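Local coordinates for protein membrane-bound lytic murein transglycosylase A (Burkholderia pseudomallei, PDB 6QK4) that is a lytic transglycosylase that probably cleaves the glycosidic bond between N-acetylmuramic acid and N-acetylglucosamine of peptidoglycan exolytically, leaving a 1,6-anhydro bond on the N-acetylmuramic acid, at residues D38-G43 against P269-A274; I46-N51 against R80-T85; Q50-L55 against A66-L71; R301-Q306 against A318-G323. All coordinates share one frame; numbering follows the deposited sequence.

Contact 1: residues D38-G43 against P269-A274; sequences DDSLIG and PERSIA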
# COMPACT_ATOMS: atom_id res chain seq x y z
N ASP A 38 -21.20 9.67 -0.17
CA ASP A 38 -20.72 8.81 -1.25
C ASP A 38 -19.95 7.58 -0.74
O ASP A 38 -19.85 6.56 -1.46
CB ASP A 38 -19.85 9.66 -2.16
CG ASP A 38 -20.64 10.72 -2.89
OD1 ASP A 38 -21.70 10.35 -3.48
OD2 ASP A 38 -20.13 11.88 -2.92
N ASP A 39 -19.47 7.63 0.48
CA ASP A 39 -18.78 6.48 1.04
C ASP A 39 -19.80 5.50 1.63
O ASP A 39 -20.61 5.88 2.49
CB ASP A 39 -17.79 6.96 2.11
CG ASP A 39 -16.91 5.80 2.67
OD1 ASP A 39 -17.02 4.65 2.17
OD2 ASP A 39 -16.12 6.07 3.58
N SER A 40 -19.78 4.26 1.14
CA SER A 40 -20.64 3.22 1.69
C SER A 40 -20.36 2.98 3.15
O SER A 40 -21.25 2.49 3.88
CB SER A 40 -20.41 1.91 0.96
OG SER A 40 -19.08 1.40 1.20
N LEU A 41 -19.12 3.26 3.59
CA LEU A 41 -18.56 2.97 4.92
C LEU A 41 -18.29 1.49 5.14
O LEU A 41 -17.87 1.12 6.23
CB LEU A 41 -19.44 3.50 6.09
CG LEU A 41 -19.54 5.03 6.14
CD1 LEU A 41 -20.54 5.44 7.22
CD2 LEU A 41 -18.15 5.67 6.41
N ILE A 42 -18.44 0.65 4.09
CA ILE A 42 -18.18 -0.78 4.25
C ILE A 42 -16.70 -1.01 4.51
O ILE A 42 -15.85 -0.53 3.75
CB ILE A 42 -18.60 -1.58 3.01
CG1 ILE A 42 -20.13 -1.50 2.81
CG2 ILE A 42 -18.14 -3.04 3.20
CD1 ILE A 42 -20.52 -1.90 1.44
N GLY A 43 -16.39 -1.65 5.63
CA GLY A 43 -15.02 -1.80 6.10
C GLY A 43 -14.57 -0.77 7.12
O GLY A 43 -13.59 -1.00 7.85
N PRO A 269 -7.39 -2.94 4.08
CA PRO A 269 -7.41 -2.46 2.68
C PRO A 269 -8.45 -1.37 2.47
O PRO A 269 -9.60 -1.50 2.87
CB PRO A 269 -7.77 -3.72 1.88
CG PRO A 269 -7.14 -4.90 2.72
CD PRO A 269 -7.45 -4.41 4.19
N GLU A 270 -8.05 -0.31 1.77
CA GLU A 270 -8.89 0.87 1.49
C GLU A 270 -9.49 1.55 2.71
O GLU A 270 -10.43 2.36 2.57
CB GLU A 270 -9.98 0.52 0.48
CG GLU A 270 -9.34 0.02 -0.82
CD GLU A 270 -10.29 0.24 -2.04
OE1 GLU A 270 -10.71 1.41 -2.34
OE2 GLU A 270 -10.61 -0.79 -2.68
N ARG A 271 -8.92 1.32 3.91
CA ARG A 271 -9.39 2.03 5.08
C ARG A 271 -8.24 2.51 5.94
O ARG A 271 -8.50 3.01 7.05
CB ARG A 271 -10.31 1.17 5.97
CG ARG A 271 -11.68 0.79 5.30
CD ARG A 271 -12.55 2.06 5.21
NE ARG A 271 -13.74 1.72 4.43
CZ ARG A 271 -14.62 2.64 4.03
NH1 ARG A 271 -14.41 3.90 4.41
NH2 ARG A 271 -15.68 2.29 3.22
N SER A 272 -6.99 2.31 5.51
CA SER A 272 -5.81 2.76 6.24
C SER A 272 -4.99 3.62 5.33
O SER A 272 -4.86 3.31 4.14
CB SER A 272 -4.92 1.58 6.68
OG SER A 272 -5.54 0.76 7.65
N ILE A 273 -4.45 4.72 5.86
CA ILE A 273 -3.50 5.53 5.10
C ILE A 273 -2.21 5.70 5.91
O ILE A 273 -2.19 5.68 7.14
CB ILE A 273 -4.04 6.92 4.73
CG1 ILE A 273 -4.57 7.67 5.98
CG2 ILE A 273 -5.06 6.78 3.51
CD1 ILE A 273 -4.86 9.18 5.62
N ALA A 274 -1.10 5.81 5.16
CA ALA A 274 0.13 6.32 5.72
C ALA A 274 0.17 7.85 5.58
O ALA A 274 -0.26 8.41 4.55
CB ALA A 274 1.33 5.69 4.99

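Contact 2: residues I46-N51 against R80-T85; sequences IALRQN and RTFFET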
# COMPACT_ATOMS: atom_id res chain seq x y z
N ILE A 46 -14.11 -2.06 10.74
CA ILE A 46 -12.97 -2.96 10.95
C ILE A 46 -11.74 -2.16 11.30
O ILE A 46 -11.03 -2.44 12.27
CB ILE A 46 -12.75 -3.85 9.71
CG1 ILE A 46 -13.89 -4.87 9.57
CG2 ILE A 46 -11.44 -4.62 9.79
CD1 ILE A 46 -13.98 -5.61 8.23
N ALA A 47 -11.46 -1.13 10.50
CA ALA A 47 -10.29 -0.29 10.75
C ALA A 47 -10.47 0.51 12.03
O ALA A 47 -9.49 0.77 12.74
CB ALA A 47 -10.01 0.65 9.57
N LEU A 48 -11.72 0.87 12.35
CA LEU A 48 -12.01 1.53 13.62
C LEU A 48 -11.66 0.65 14.84
O LEU A 48 -11.10 1.14 15.82
CB LEU A 48 -13.49 1.95 13.67
CG LEU A 48 -13.98 2.50 15.04
CD1 LEU A 48 -13.36 3.83 15.26
CD2 LEU A 48 -15.48 2.72 14.94
N ARG A 49 -12.02 -0.64 14.82
CA ARG A 49 -11.65 -1.48 15.95
C ARG A 49 -10.14 -1.65 16.06
O ARG A 49 -9.60 -1.67 17.17
CB ARG A 49 -12.34 -2.84 15.81
CG ARG A 49 -13.86 -2.76 16.10
CD ARG A 49 -14.44 -4.16 16.33
NE ARG A 49 -14.17 -5.06 15.20
CZ ARG A 49 -14.92 -5.09 14.10
NH1 ARG A 49 -15.96 -4.30 14.02
NH2 ARG A 49 -14.64 -5.92 13.09
N GLN A 50 -9.43 -1.74 14.92
CA GLN A 50 -7.96 -1.78 15.04
C GLN A 50 -7.45 -0.49 15.65
O GLN A 50 -6.58 -0.52 16.51
CB GLN A 50 -7.29 -2.01 13.68
CG GLN A 50 -7.62 -3.35 13.07
CD GLN A 50 -6.95 -4.52 13.88
OE1 GLN A 50 -6.16 -4.30 14.82
NE2 GLN A 50 -7.26 -5.73 13.49
N ASN A 51 -7.99 0.66 15.23
CA ASN A 51 -7.61 1.93 15.85
C ASN A 51 -7.83 1.91 17.37
O ASN A 51 -6.95 2.30 18.13
CB ASN A 51 -8.45 3.03 15.22
CG ASN A 51 -7.69 4.30 14.99
OD1 ASN A 51 -6.67 4.30 14.28
ND2 ASN A 51 -8.22 5.42 15.51
N ARG A 80 -22.64 5.13 10.30
CA ARG A 80 -22.68 6.55 9.91
C ARG A 80 -23.17 7.39 11.10
O ARG A 80 -22.59 8.44 11.41
CB ARG A 80 -23.60 6.77 8.70
CG ARG A 80 -23.52 8.17 8.09
CD ARG A 80 -24.33 8.25 6.82
NE ARG A 80 -23.86 7.37 5.73
CZ ARG A 80 -22.82 7.64 4.93
NH1 ARG A 80 -22.07 8.76 5.08
NH2 ARG A 80 -22.50 6.76 3.97
N THR A 81 -24.22 6.92 11.77
CA THR A 81 -24.72 7.67 12.93
C THR A 81 -23.67 7.78 14.03
O THR A 81 -23.47 8.85 14.65
CB THR A 81 -25.98 6.98 13.43
OG1 THR A 81 -26.92 7.13 12.39
CG2 THR A 81 -26.47 7.64 14.72
N PHE A 82 -22.92 6.70 14.24
CA PHE A 82 -21.85 6.75 15.21
C PHE A 82 -20.84 7.83 14.87
O PHE A 82 -20.38 8.56 15.75
CB PHE A 82 -21.17 5.37 15.28
CG PHE A 82 -19.85 5.38 15.95
CD1 PHE A 82 -19.80 5.29 17.31
CD2 PHE A 82 -18.66 5.43 15.22
CE1 PHE A 82 -18.61 5.28 18.02
CE2 PHE A 82 -17.44 5.43 15.92
CZ PHE A 82 -17.41 5.33 17.33
N PHE A 83 -20.32 7.84 13.63
CA PHE A 83 -19.27 8.81 13.33
C PHE A 83 -19.81 10.25 13.46
O PHE A 83 -19.12 11.14 13.95
CB PHE A 83 -18.71 8.55 11.92
CG PHE A 83 -17.84 7.35 11.85
CD1 PHE A 83 -16.62 7.37 12.52
CD2 PHE A 83 -18.20 6.22 11.14
CE1 PHE A 83 -15.73 6.25 12.46
CE2 PHE A 83 -17.32 5.10 11.07
CZ PHE A 83 -16.11 5.14 11.74
N GLU A 84 -21.08 10.45 13.07
CA GLU A 84 -21.68 11.79 13.09
C GLU A 84 -21.91 12.25 14.52
O GLU A 84 -21.84 13.44 14.81
CB GLU A 84 -22.99 11.81 12.29
CG GLU A 84 -22.77 11.70 10.75
CD GLU A 84 -24.05 11.74 10.02
OE1 GLU A 84 -25.10 11.90 10.72
OE2 GLU A 84 -24.09 11.58 8.79
N THR A 85 -22.11 11.30 15.44
CA THR A 85 -22.44 11.54 16.84
C THR A 85 -21.19 11.70 17.70
O THR A 85 -21.19 12.53 18.63
CB THR A 85 -23.29 10.37 17.38
OG1 THR A 85 -24.55 10.32 16.70
CG2 THR A 85 -23.54 10.46 18.89

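Contact 3: residues Q50-L55 against A66-L71; sequences QNCARL and AAAMRL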
# COMPACT_ATOMS: atom_id res chain seq x y z
N GLN A 50 -9.43 -1.74 14.92
CA GLN A 50 -7.96 -1.78 15.04
C GLN A 50 -7.45 -0.49 15.65
O GLN A 50 -6.58 -0.52 16.51
CB GLN A 50 -7.29 -2.01 13.68
CG GLN A 50 -7.62 -3.35 13.07
CD GLN A 50 -6.95 -4.52 13.88
OE1 GLN A 50 -6.16 -4.30 14.82
NE2 GLN A 50 -7.26 -5.73 13.49
N ASN A 51 -7.99 0.66 15.23
CA ASN A 51 -7.61 1.93 15.85
C ASN A 51 -7.83 1.91 17.37
O ASN A 51 -6.95 2.30 18.13
CB ASN A 51 -8.45 3.03 15.22
CG ASN A 51 -7.69 4.30 14.99
OD1 ASN A 51 -6.67 4.30 14.28
ND2 ASN A 51 -8.22 5.42 15.51
N CYS A 52 -9.00 1.46 17.81
CA CYS A 52 -9.32 1.43 19.24
C CYS A 52 -8.45 0.47 20.03
O CYS A 52 -8.34 0.62 21.26
CB CYS A 52 -10.77 1.03 19.37
SG CYS A 52 -11.89 2.43 19.10
N ALA A 53 -7.87 -0.53 19.36
CA ALA A 53 -6.93 -1.40 20.06
C ALA A 53 -5.76 -0.60 20.63
O ALA A 53 -5.12 -1.05 21.57
CB ALA A 53 -6.36 -2.51 19.16
N ARG A 54 -5.43 0.54 20.03
CA ARG A 54 -4.36 1.40 20.56
C ARG A 54 -4.88 2.66 21.26
O ARG A 54 -4.13 3.26 22.01
CB ARG A 54 -3.40 1.83 19.46
CG ARG A 54 -2.59 0.65 18.92
CD ARG A 54 -1.62 0.17 20.01
NE ARG A 54 -0.76 -0.93 19.59
CZ ARG A 54 -1.12 -2.21 19.63
NH1 ARG A 54 -2.31 -2.55 20.11
NH2 ARG A 54 -0.29 -3.16 19.19
N LEU A 55 -6.12 3.08 21.02
CA LEU A 55 -6.59 4.35 21.55
C LEU A 55 -7.60 4.26 22.68
O LEU A 55 -7.88 5.30 23.31
CB LEU A 55 -7.23 5.18 20.45
CG LEU A 55 -6.25 5.73 19.42
CD1 LEU A 55 -7.08 6.38 18.41
CD2 LEU A 55 -5.34 6.77 20.03
N ALA A 66 -15.69 2.72 23.42
CA ALA A 66 -16.72 1.86 24.03
C ALA A 66 -17.93 1.70 23.11
O ALA A 66 -18.43 0.58 22.92
CB ALA A 66 -17.12 2.41 25.42
N ALA A 67 -18.42 2.79 22.51
CA ALA A 67 -19.55 2.70 21.59
C ALA A 67 -19.16 1.94 20.34
O ALA A 67 -19.97 1.19 19.79
CB ALA A 67 -20.04 4.09 21.23
N ALA A 68 -17.91 2.11 19.89
CA ALA A 68 -17.51 1.48 18.64
C ALA A 68 -17.56 -0.04 18.75
O ALA A 68 -17.88 -0.73 17.77
CB ALA A 68 -16.11 1.96 18.24
N MET A 69 -17.27 -0.57 19.94
CA MET A 69 -17.27 -2.01 20.10
C MET A 69 -18.68 -2.59 20.01
O MET A 69 -18.83 -3.81 19.87
CB MET A 69 -16.61 -2.38 21.45
CG MET A 69 -15.15 -2.00 21.55
SD MET A 69 -14.13 -2.78 20.25
CE MET A 69 -13.12 -1.41 19.77
N ARG A 70 -19.71 -1.75 20.06
CA ARG A 70 -21.07 -2.25 19.89
C ARG A 70 -21.53 -2.31 18.42
O ARG A 70 -22.63 -2.77 18.14
CB ARG A 70 -22.03 -1.42 20.76
CG ARG A 70 -21.40 -1.10 22.16
CD ARG A 70 -22.41 -0.95 23.31
NE ARG A 70 -23.62 -0.26 22.91
CZ ARG A 70 -23.81 1.05 23.05
NH1 ARG A 70 -22.85 1.80 23.58
NH2 ARG A 70 -24.96 1.61 22.65
N LEU A 71 -20.72 -1.84 17.48
CA LEU A 71 -21.14 -1.77 16.08
C LEU A 71 -20.78 -3.04 15.34
O LEU A 71 -19.66 -3.53 15.49
CB LEU A 71 -20.42 -0.62 15.38
CG LEU A 71 -20.66 0.75 16.01
CD1 LEU A 71 -19.80 1.74 15.31
CD2 LEU A 71 -22.17 1.14 15.92

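Contact 4: residues R301-Q306 against A318-G323; sequences RLVFAQ and ADYFWG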
# COMPACT_ATOMS: atom_id res chain seq x y z
N ARG A 301 -13.60 8.50 0.88
CA ARG A 301 -13.37 7.31 1.72
C ARG A 301 -12.98 7.77 3.13
O ARG A 301 -12.05 8.59 3.26
CB ARG A 301 -12.17 6.44 1.22
CG ARG A 301 -12.42 5.13 0.44
CD ARG A 301 -12.91 4.12 1.33
NE ARG A 301 -12.98 2.73 0.90
CZ ARG A 301 -14.09 2.11 0.50
NH1 ARG A 301 -15.21 2.80 0.27
NH2 ARG A 301 -14.06 0.81 0.27
N LEU A 302 -13.66 7.26 4.15
CA LEU A 302 -13.22 7.42 5.53
C LEU A 302 -12.11 6.41 5.78
O LEU A 302 -12.32 5.20 5.61
CB LEU A 302 -14.37 7.20 6.51
CG LEU A 302 -13.97 7.35 8.00
CD1 LEU A 302 -13.47 8.76 8.39
CD2 LEU A 302 -15.16 6.95 8.84
N VAL A 303 -10.94 6.91 6.15
CA VAL A 303 -9.76 6.09 6.39
C VAL A 303 -9.18 6.47 7.76
O VAL A 303 -9.61 7.43 8.44
CB VAL A 303 -8.71 6.28 5.28
CG1 VAL A 303 -9.34 5.94 3.88
CG2 VAL A 303 -8.23 7.75 5.22
N PHE A 304 -8.17 5.69 8.18
CA PHE A 304 -7.53 5.96 9.48
C PHE A 304 -6.04 6.07 9.29
O PHE A 304 -5.46 5.27 8.56
CB PHE A 304 -7.85 4.83 10.48
CG PHE A 304 -9.29 4.81 10.90
CD1 PHE A 304 -10.21 4.18 10.10
CD2 PHE A 304 -9.68 5.36 12.14
CE1 PHE A 304 -11.57 4.17 10.50
CE2 PHE A 304 -11.03 5.36 12.56
CZ PHE A 304 -11.96 4.76 11.68
N ALA A 305 -5.42 7.08 9.91
CA ALA A 305 -3.96 7.25 9.83
C ALA A 305 -3.27 6.21 10.69
O ALA A 305 -3.25 6.31 11.92
CB ALA A 305 -3.60 8.68 10.27
N GLN A 306 -2.75 5.14 10.05
CA GLN A 306 -2.28 3.98 10.79
C GLN A 306 -0.91 3.59 10.31
O GLN A 306 -0.44 2.51 10.70
CB GLN A 306 -3.26 2.79 10.68
CG GLN A 306 -4.68 3.19 11.27
CD GLN A 306 -5.70 2.05 11.24
OE1 GLN A 306 -5.79 1.28 10.26
NE2 GLN A 306 -6.58 2.04 12.23
N ALA A 318 -1.12 11.79 1.63
CA ALA A 318 -1.41 10.46 2.14
C ALA A 318 -0.91 9.40 1.17
O ALA A 318 -0.93 9.60 -0.07
CB ALA A 318 -2.92 10.31 2.39
N ASP A 319 -0.53 8.23 1.73
CA ASP A 319 -0.36 7.00 0.94
C ASP A 319 -1.56 6.08 1.23
O ASP A 319 -1.76 5.65 2.37
CB ASP A 319 0.95 6.29 1.31
CG ASP A 319 1.76 5.82 0.11
OD1 ASP A 319 1.42 6.03 -1.06
OD2 ASP A 319 2.80 5.15 0.34
N TYR A 320 -2.37 5.80 0.21
CA TYR A 320 -3.60 5.01 0.39
C TYR A 320 -3.27 3.51 0.31
O TYR A 320 -2.72 3.06 -0.70
CB TYR A 320 -4.55 5.42 -0.74
CG TYR A 320 -5.95 4.89 -0.72
CD1 TYR A 320 -6.90 5.45 0.14
CD2 TYR A 320 -6.34 3.89 -1.53
CE1 TYR A 320 -8.20 4.97 0.14
CE2 TYR A 320 -7.65 3.43 -1.59
CZ TYR A 320 -8.57 3.97 -0.73
OH TYR A 320 -9.86 3.49 -0.75
N PHE A 321 -3.61 2.75 1.36
CA PHE A 321 -3.30 1.32 1.35
C PHE A 321 -4.36 0.58 0.56
O PHE A 321 -5.50 0.45 1.01
CB PHE A 321 -3.19 0.77 2.78
CG PHE A 321 -2.89 -0.68 2.82
CD1 PHE A 321 -1.71 -1.17 2.30
CD2 PHE A 321 -3.78 -1.57 3.39
CE1 PHE A 321 -1.42 -2.54 2.35
CE2 PHE A 321 -3.53 -2.92 3.46
CZ PHE A 321 -2.30 -3.41 2.96
N TRP A 322 -3.98 0.09 -0.63
CA TRP A 322 -4.91 -0.63 -1.50
C TRP A 322 -5.15 -2.07 -1.09
O TRP A 322 -6.19 -2.62 -1.48
CB TRP A 322 -4.42 -0.56 -2.97
CG TRP A 322 -4.79 0.70 -3.62
CD1 TRP A 322 -3.99 1.81 -3.78
CD2 TRP A 322 -6.07 1.04 -4.15
NE1 TRP A 322 -4.68 2.78 -4.42
CE2 TRP A 322 -5.96 2.35 -4.65
CE3 TRP A 322 -7.29 0.37 -4.25
CZ2 TRP A 322 -7.03 3.01 -5.28
CZ3 TRP A 322 -8.35 1.03 -4.86
CH2 TRP A 322 -8.21 2.33 -5.38
N GLY A 323 -4.30 -2.69 -0.24
CA GLY A 323 -4.58 -4.06 0.10
C GLY A 323 -3.45 -5.00 -0.34
O GLY A 323 -2.31 -4.55 -0.55

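Contact 1: residues D38-G43 against P269-A274
An Asx turn and an overlapping ST turn shape the loop 38-43 into a receptor for Arg271, whose guanidinium is held by the Asp39 carboxylate and the Ile42 carbonyl. The loop illustrates how turn-forming side chains can shape an irregular segment that also binds a charged partner. Asp39 OD1 accepts the backbone N-H of Leu41, and Ser40 OG accepts that of Ile42, so the chain curls and presents its acceptors together. Arg271 lies just before strand 272-274, in a part of the chain belonging to the 3D domain. The salt bridge is end-on and two-pronged: Arg271 NH1 reaches Asp39 OD2 at 2.9 Å with a nearly straight bond (175°), while Arg271 NH2 reaches Asp39 OD1 at 2.9 Å. Both oxygens use their syn lone pairs, and the two flat groups lie within 12° of one plane. OD1 is additionally met by Leu41 N from above the carboxylate plane, which fixes the rotation of the acid. Beyond the pair, backbone atoms of Leu302 complete the arrangement, its N donating to Asp39 OD2 and its O accepting from Arg271 NH1. The bend at chi2 (-71°) folds the arginine's aliphatic part beside Gly43, the N-cap residue of helix 44-55, with Arg271 CG 3.7 Å from Gly43 O. At the edge of the guanidinium formed by NE and NH2, Ile42 O takes a bond from Arg271 NH2 at 2.9 Å and a weak one from Arg271 NE at 3.2 Å, the NH2 donor standing above the carbonyl plane.

Contact 2: residues I46-N51 against R80-T85
Phe82 and Phe83, neighbours on helix 76-86, share one partner on helix 44-55: the CD2 methyl of Leu48. The pair shows how two consecutive aromatic residues can receive a single branched side chain when their rings are turned against each other. Along the second segment, Arg80 comes first and serves the preceding loop, donating to the carbonyls of Trp36 and Asp39. One residue on, Thr81 offers its carbonyl to both the backbone N and the hydroxyl of Thr85, which approach from opposite faces of the carbonyl plane and tie this turn of helix on its outer side. Phe82 then carries the closest approach of the contact, its CE2 lying 3.5 Å from Leu48 CD2. With CG trans to the backbone N (chi1 164°), the ring is carried toward helix 44-55, and Leu48 comes from the opposite direction. Phe83 starts off less directly, yet its ring end swings nearer and sets CZ 4.1 Å from the same Leu48 CD2. The methyl meets both rings obliquely. Between the aromatics themselves, Phe82 CD2 sits 3.8 Å above the plane of the Phe83 ring, over its centre, so one ring turns an edge to the other's face. The interaction is purely apolar and buried, the helix backbones standing well apart, with Leu48 CA and Phe83 CA 10.3 Å from each other. Around it, helix 62-68 sends Ala67 and Ala68 against Phe82, while strand 298-307 supplies Leu302 beside Phe83 and Phe304 beside Leu48.

Contact 3: residues Q50-L55 against A66-L71
Cys52 is the residue most covered here, and it meets both Met69 and Ala68 where helix 44-55 faces the segment 66-71. The contact is a compact example of a disulfide-linked pair of helices whose apolar neighbours fill in beside the covalent bridge. Cys52 SG is bonded to Cys65, three residues before Ala68, so the bridge and the alanine belong to adjoining turns of the same helix. Met69 contributes the next largest share. Its chain is folded at both chi2 (-58°) and chi3 (136°), which brings the terminal methyl back toward the cysteine although the side chain does not set out directly at it. Met69 CE ends 3.4 Å from Cys52 CB, tighter than a usual carbon-carbon contact, and 4.1 Å from Cys52 SG. The methyl therefore lies against the CB of the cysteine, with the sulfur farther off. Ala68 adds a lighter touch, with CB pointing at the facing helix and coming to 4.3 Å from Cys52 SG; Cys52 CA and Ala68 CA, 8.2 Å apart, are the nearest CA pair across the segments. A type I turn runs from Ala68 to Leu71, closed by Leu71 N to Ala68 O at 3.1 Å. Leu48 packs on Ala68 one turn earlier along helix 44-55. With carbon and sulfur alone meeting across the segments, the contact adds nonpolar packing beside the covalent Cys52-Cys65 link, a bond consistent with a protein exported to an oxidising compartment.

Contact 4: residues R301-Q306 against A318-G323
This is a side-chain contact between two strands that are not neighbours: 298-307 and 317-324 both pair with the short strand 272-274, the former parallel to it and the latter antiparallel, and Arg301 and Val303 meet Tyr320 across it. The backbones accordingly stay apart, Val303 CA lying 8.7 Å from Tyr320 CA. Tyr320 spans the gap because its CG is trans to the backbone N (chi1 -173°), carrying the ring out across its own strand and back roughly along strand 298-307 toward Arg301. Arg301 CG comes to the ring's edge, close to its plane, and lies 3.3 Å from Tyr320 OH. The two side chains cross at about a right angle, and the guanidinium is turned 45° from the ring. That hydroxyl finds its polar partner in Glu270 OE1, while Arg301 NE makes a weak bond to the backbone O of the same Glu270. Both strands fall in the 3D domain, of the double-psi beta-barrel clan, and the contact lies in its buried part. Lower on the ring, Val303 CG1 approaches Tyr320 CE1 at 4.0 Å, again across rather than alongside, with Ile273 of the intervening strand touching both residues. The far side of the tyrosine is occupied from within its own strand: Trp322, two residues on, presents its face to the ring, and Tyr320 CE2 stands 3.6 Å above the indole plane, over its centre.

How the contacts relate
From the N terminus, the loop 38-43 opens contact 1, which closes only at 269-274 and so encloses contacts 2 and 3. Both of these start from helix 44-55: contact 3 closes first, on 66-71, and contact 2 reaches past it to helix 76-86, their apolar side chains meeting around Ala68 and Phe82. Contact 4 follows in series after contact 1 has closed, joining strands 298-307 and 317-324 over strand 272-274. Its Gln306 also bonds to Ser272 of contact 1 and to Asn51 and Ala47 of helix 44-55. The N-terminal helices are thereby fastened to the strands of the 3D domain.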